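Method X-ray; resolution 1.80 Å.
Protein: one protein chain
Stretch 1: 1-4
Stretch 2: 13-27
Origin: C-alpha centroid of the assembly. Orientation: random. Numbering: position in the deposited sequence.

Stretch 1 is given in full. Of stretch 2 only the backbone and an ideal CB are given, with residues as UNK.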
# COMPACT_ATOMS: atom_id res chain seq x y z
N SER A 1 0.93 -4.22 14.03
CA SER A 1 1.12 -2.74 13.89
C SER A 1 0.88 -2.28 12.44
O SER A 1 -0.12 -1.63 12.14
CB SER A 1 2.53 -2.32 14.36
OG SER A 1 2.70 -2.68 15.74
N TYR A 2 1.77 -2.65 11.53
CA TYR A 2 1.63 -2.15 10.16
C TYR A 2 0.55 -2.84 9.35
O TYR A 2 -0.08 -2.19 8.53
CB TYR A 2 2.95 -2.25 9.42
CG TYR A 2 4.07 -1.38 9.92
CD1 TYR A 2 3.90 0.00 10.06
CD2 TYR A 2 5.35 -1.92 10.17
CE1 TYR A 2 4.96 0.82 10.50
CE2 TYR A 2 6.41 -1.13 10.63
CZ TYR A 2 6.21 0.24 10.78
OH TYR A 2 7.25 1.03 11.21
N ILE A 3 0.35 -4.15 9.56
CA ILE A 3 -0.56 -4.94 8.74
C ILE A 3 -1.62 -5.65 9.60
O ILE A 3 -1.38 -6.00 10.81
CB ILE A 3 0.23 -5.94 7.76
CG1 ILE A 3 0.68 -7.24 8.49
CG2 ILE A 3 1.34 -5.13 7.01
CD1 ILE A 3 1.22 -8.49 7.65
N LYS A 4 -2.77 -5.89 9.00
CA LYS A 4 -3.83 -6.63 9.61
C LYS A 4 -4.34 -7.66 8.61
O LYS A 4 -4.82 -7.34 7.56
CB LYS A 4 -4.96 -5.67 10.10
CG LYS A 4 -6.06 -6.45 10.77
CD LYS A 4 -7.41 -5.68 10.84
CE LYS A 4 -8.52 -6.59 11.48
NZ LYS A 4 -9.89 -6.46 10.79
N UNK A 13 -3.07 -2.63 5.14
CA UNK A 13 -1.71 -2.13 5.28
C UNK A 13 -1.72 -0.66 5.56
O UNK A 13 -2.33 0.12 4.81
CB UNK A 13 -0.88 -2.42 4.03
N UNK A 14 -1.05 -0.22 6.64
CA UNK A 14 -0.92 1.22 6.91
C UNK A 14 -0.02 1.90 5.86
O UNK A 14 1.01 1.31 5.44
CB UNK A 14 -0.35 1.45 8.31
N UNK A 15 -0.42 3.09 5.40
CA UNK A 15 0.39 3.84 4.45
C UNK A 15 1.81 4.21 4.95
O UNK A 15 2.76 4.30 4.21
CB UNK A 15 -0.36 5.12 4.08
N UNK A 16 1.96 4.36 6.26
CA UNK A 16 3.24 4.67 6.91
C UNK A 16 4.20 3.48 6.99
O UNK A 16 5.37 3.67 7.35
CB UNK A 16 2.98 5.20 8.32
N UNK A 17 3.74 2.26 6.69
CA UNK A 17 4.64 1.07 6.56
C UNK A 17 5.86 1.34 5.70
O UNK A 17 5.70 1.65 4.56
CB UNK A 17 3.87 -0.11 5.96
N UNK A 18 7.06 1.22 6.27
CA UNK A 18 8.26 1.28 5.51
C UNK A 18 8.26 0.29 4.37
O UNK A 18 7.84 -0.82 4.55
CB UNK A 18 9.47 1.04 6.42
N UNK A 19 8.74 0.70 3.22
CA UNK A 19 8.85 -0.23 2.12
C UNK A 19 9.72 -1.49 2.47
O UNK A 19 9.37 -2.61 2.06
CB UNK A 19 9.44 0.50 0.91
N UNK A 20 10.81 -1.32 3.24
CA UNK A 20 11.67 -2.46 3.70
C UNK A 20 10.86 -3.50 4.50
O UNK A 20 10.96 -4.73 4.27
CB UNK A 20 12.82 -1.94 4.57
N UNK A 21 10.03 -2.98 5.40
CA UNK A 21 9.06 -3.79 6.18
C UNK A 21 8.05 -4.46 5.31
O UNK A 21 7.80 -5.64 5.51
CB UNK A 21 8.33 -2.92 7.21
N UNK A 22 7.46 -3.73 4.35
CA UNK A 22 6.49 -4.32 3.44
C UNK A 22 7.09 -5.51 2.63
O UNK A 22 6.47 -6.56 2.53
CB UNK A 22 5.97 -3.24 2.49
N UNK A 23 8.26 -5.32 2.02
CA UNK A 23 8.93 -6.37 1.25
C UNK A 23 9.18 -7.61 2.12
O UNK A 23 9.10 -8.73 1.67
CB UNK A 23 10.25 -5.85 0.68
N UNK A 24 9.53 -7.38 3.37
CA UNK A 24 9.72 -8.49 4.33
C UNK A 24 8.48 -9.29 4.65
O UNK A 24 8.54 -10.54 4.76
CB UNK A 24 10.28 -7.94 5.64
N UNK A 25 7.35 -8.62 4.76
CA UNK A 25 6.09 -9.25 4.99
C UNK A 25 5.62 -9.98 3.77
O UNK A 25 5.14 -11.10 3.87
CB UNK A 25 5.05 -8.22 5.43
N UNK A 26 5.70 -9.33 2.61
CA UNK A 26 5.00 -9.85 1.44
C UNK A 26 5.86 -10.45 0.31
O UNK A 26 5.33 -10.93 -0.66
CB UNK A 26 4.16 -8.71 0.85
N UNK A 27 7.17 -10.42 0.43
CA UNK A 27 8.01 -11.08 -0.53
C UNK A 27 8.23 -10.27 -1.78
O UNK A 27 8.88 -10.75 -2.71
CB UNK A 27 7.41 -12.44 -0.90

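Position 13 lies opposite Ile3 in an antiparallel, non-hydrogen-bonded pair, CA to CA 4.6 Å, with its CB on the same face of the sheet as that of Ile3. Beta-branched or other apolar side chains suit such a place. It is Val13, whose CG2 lies 4.1 Å from Ile3 CG2.

At 14 the backbone N comes within 2.9 Å of Tyr2 O, a nearly straight hydrogen bond that any residue but proline could give. CB points toward stretch 1, where the carbonyl of Ser1 is the polar offer, so a long donor fits; a shorter side chain would simply not reach Ser1 O, and an acid would have no donor to meet here. Lys14 runs out nearly extended beyond chi1 and its NZ makes a weak hydrogen bond to Ser1 O at 3.1 Å.

Position 15 points away, in a type I turn running from 14 to 17; stretch 1 sets no demand there, and the residue is Ala15.

From 16, CB leaves sideways, and the ideal CB of 16 is 5.3 Å from Tyr2 CE1. A flexible apolar chain could reach back to the ring, while a short one would leave it alone. Leu16 reaches: its CD1 sits at the ring edge, 3.4 Å from Tyr2 CE1.

The ideal CB of 17 is 4.1 Å from Tyr2 CD1, and its CA lies over a face of that ring, so a compact side chain is favoured; a small hydroxyl could also close the turn. Thr17 does so, OG1 donating to Lys14 O at 2.8 Å while lying 3.3 Å from Tyr2 CB.

Position 18, at the N-cap with phi -54°, admits proline as well as the usual small polar caps. Pro18 spends its ring on the tyrosine: CD packs over the same face as Thr17 CA, 3.4 Å from Tyr2 CZ, in a CH-pi contact.

Positions 19, 20, 22, 23 and 24 have no contact with stretch 1, so stretch 1 does not decide them, though helix-compatible residues are wanted; they are Val19, Asp20, Phe22, Asn23 and Asp24.

At 21, CB points toward the tyrosine and already stands 4.3 Å from Tyr2 CE2, favouring a small residue. Ala21 touches with its methyl alone.

CB of 25 also points toward stretch 1, and its ideal position is 4.4 Å from Ile3 CD1; large apolar or aromatic groups suit it. Phe25 takes Ile3 CD1 over a ring face, Phe25 CD1 to Ile3 CD1 3.7 Å.

From 26 only a long side chain can arrive, and Phe26 brings CZ to 3.8 Å from Ile3 CG2.

Position 27 leaves the helix with phi 81°, where a CB would jam against the preceding carbonyl; it is Gly27.

Stretch 2 13-27: VKALTPVDAFNDFFG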
# COMPACT_ATOMS: atom_id res chain seq x y z
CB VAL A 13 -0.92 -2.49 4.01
CG1 VAL A 13 0.49 -2.00 4.09
CG2 VAL A 13 -0.93 -4.02 3.75
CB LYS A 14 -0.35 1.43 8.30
CG LYS A 14 -1.35 1.14 9.45
CD LYS A 14 -0.64 1.34 10.74
CE LYS A 14 -1.58 1.14 11.89
NZ LYS A 14 -0.86 1.15 13.20
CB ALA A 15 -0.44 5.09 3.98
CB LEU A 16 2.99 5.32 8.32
CG LEU A 16 2.05 4.60 9.35
CD1 LEU A 16 2.74 3.34 9.93
CD2 LEU A 16 1.38 5.47 10.51
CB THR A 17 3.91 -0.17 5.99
OG1 THR A 17 2.74 -0.38 6.77
CG2 THR A 17 4.80 -1.47 6.00
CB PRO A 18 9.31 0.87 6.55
CG PRO A 18 8.85 1.57 7.74
CD PRO A 18 7.40 1.18 7.72
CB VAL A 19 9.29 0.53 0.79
CG1 VAL A 19 9.86 -0.44 -0.21
CG2 VAL A 19 8.11 1.23 0.23
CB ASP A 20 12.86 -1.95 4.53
CG ASP A 20 12.45 -0.91 5.63
OD1 ASP A 20 11.83 -1.29 6.68
OD2 ASP A 20 12.76 0.31 5.47
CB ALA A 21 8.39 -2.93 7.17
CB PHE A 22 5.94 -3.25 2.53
CG PHE A 22 4.88 -3.71 1.59
CD1 PHE A 22 3.55 -3.51 1.87
CD2 PHE A 22 5.22 -4.31 0.39
CE1 PHE A 22 2.56 -3.95 1.00
CE2 PHE A 22 4.23 -4.77 -0.46
CZ PHE A 22 2.89 -4.53 -0.15
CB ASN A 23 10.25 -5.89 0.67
CG ASN A 23 10.10 -4.89 -0.41
OD1 ASN A 23 9.04 -4.77 -1.01
ND2 ASN A 23 11.17 -4.14 -0.67
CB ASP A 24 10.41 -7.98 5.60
CG ASP A 24 11.93 -7.73 5.41
OD1 ASP A 24 12.54 -8.10 4.36
OD2 ASP A 24 12.54 -7.15 6.33
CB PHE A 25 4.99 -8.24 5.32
CG PHE A 25 5.04 -7.59 6.70
CD1 PHE A 25 4.91 -8.31 7.87
CD2 PHE A 25 5.05 -6.18 6.78
CE1 PHE A 25 4.88 -7.65 9.13
CE2 PHE A 25 5.05 -5.52 8.01
CZ PHE A 25 4.98 -6.25 9.19
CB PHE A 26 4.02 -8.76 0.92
CG PHE A 26 3.07 -8.24 2.00
CD1 PHE A 26 2.14 -9.08 2.56
CD2 PHE A 26 3.10 -6.94 2.43
CE1 PHE A 26 1.30 -8.67 3.53
CE2 PHE A 26 2.25 -6.51 3.40
CZ PHE A 26 1.37 -7.37 3.96
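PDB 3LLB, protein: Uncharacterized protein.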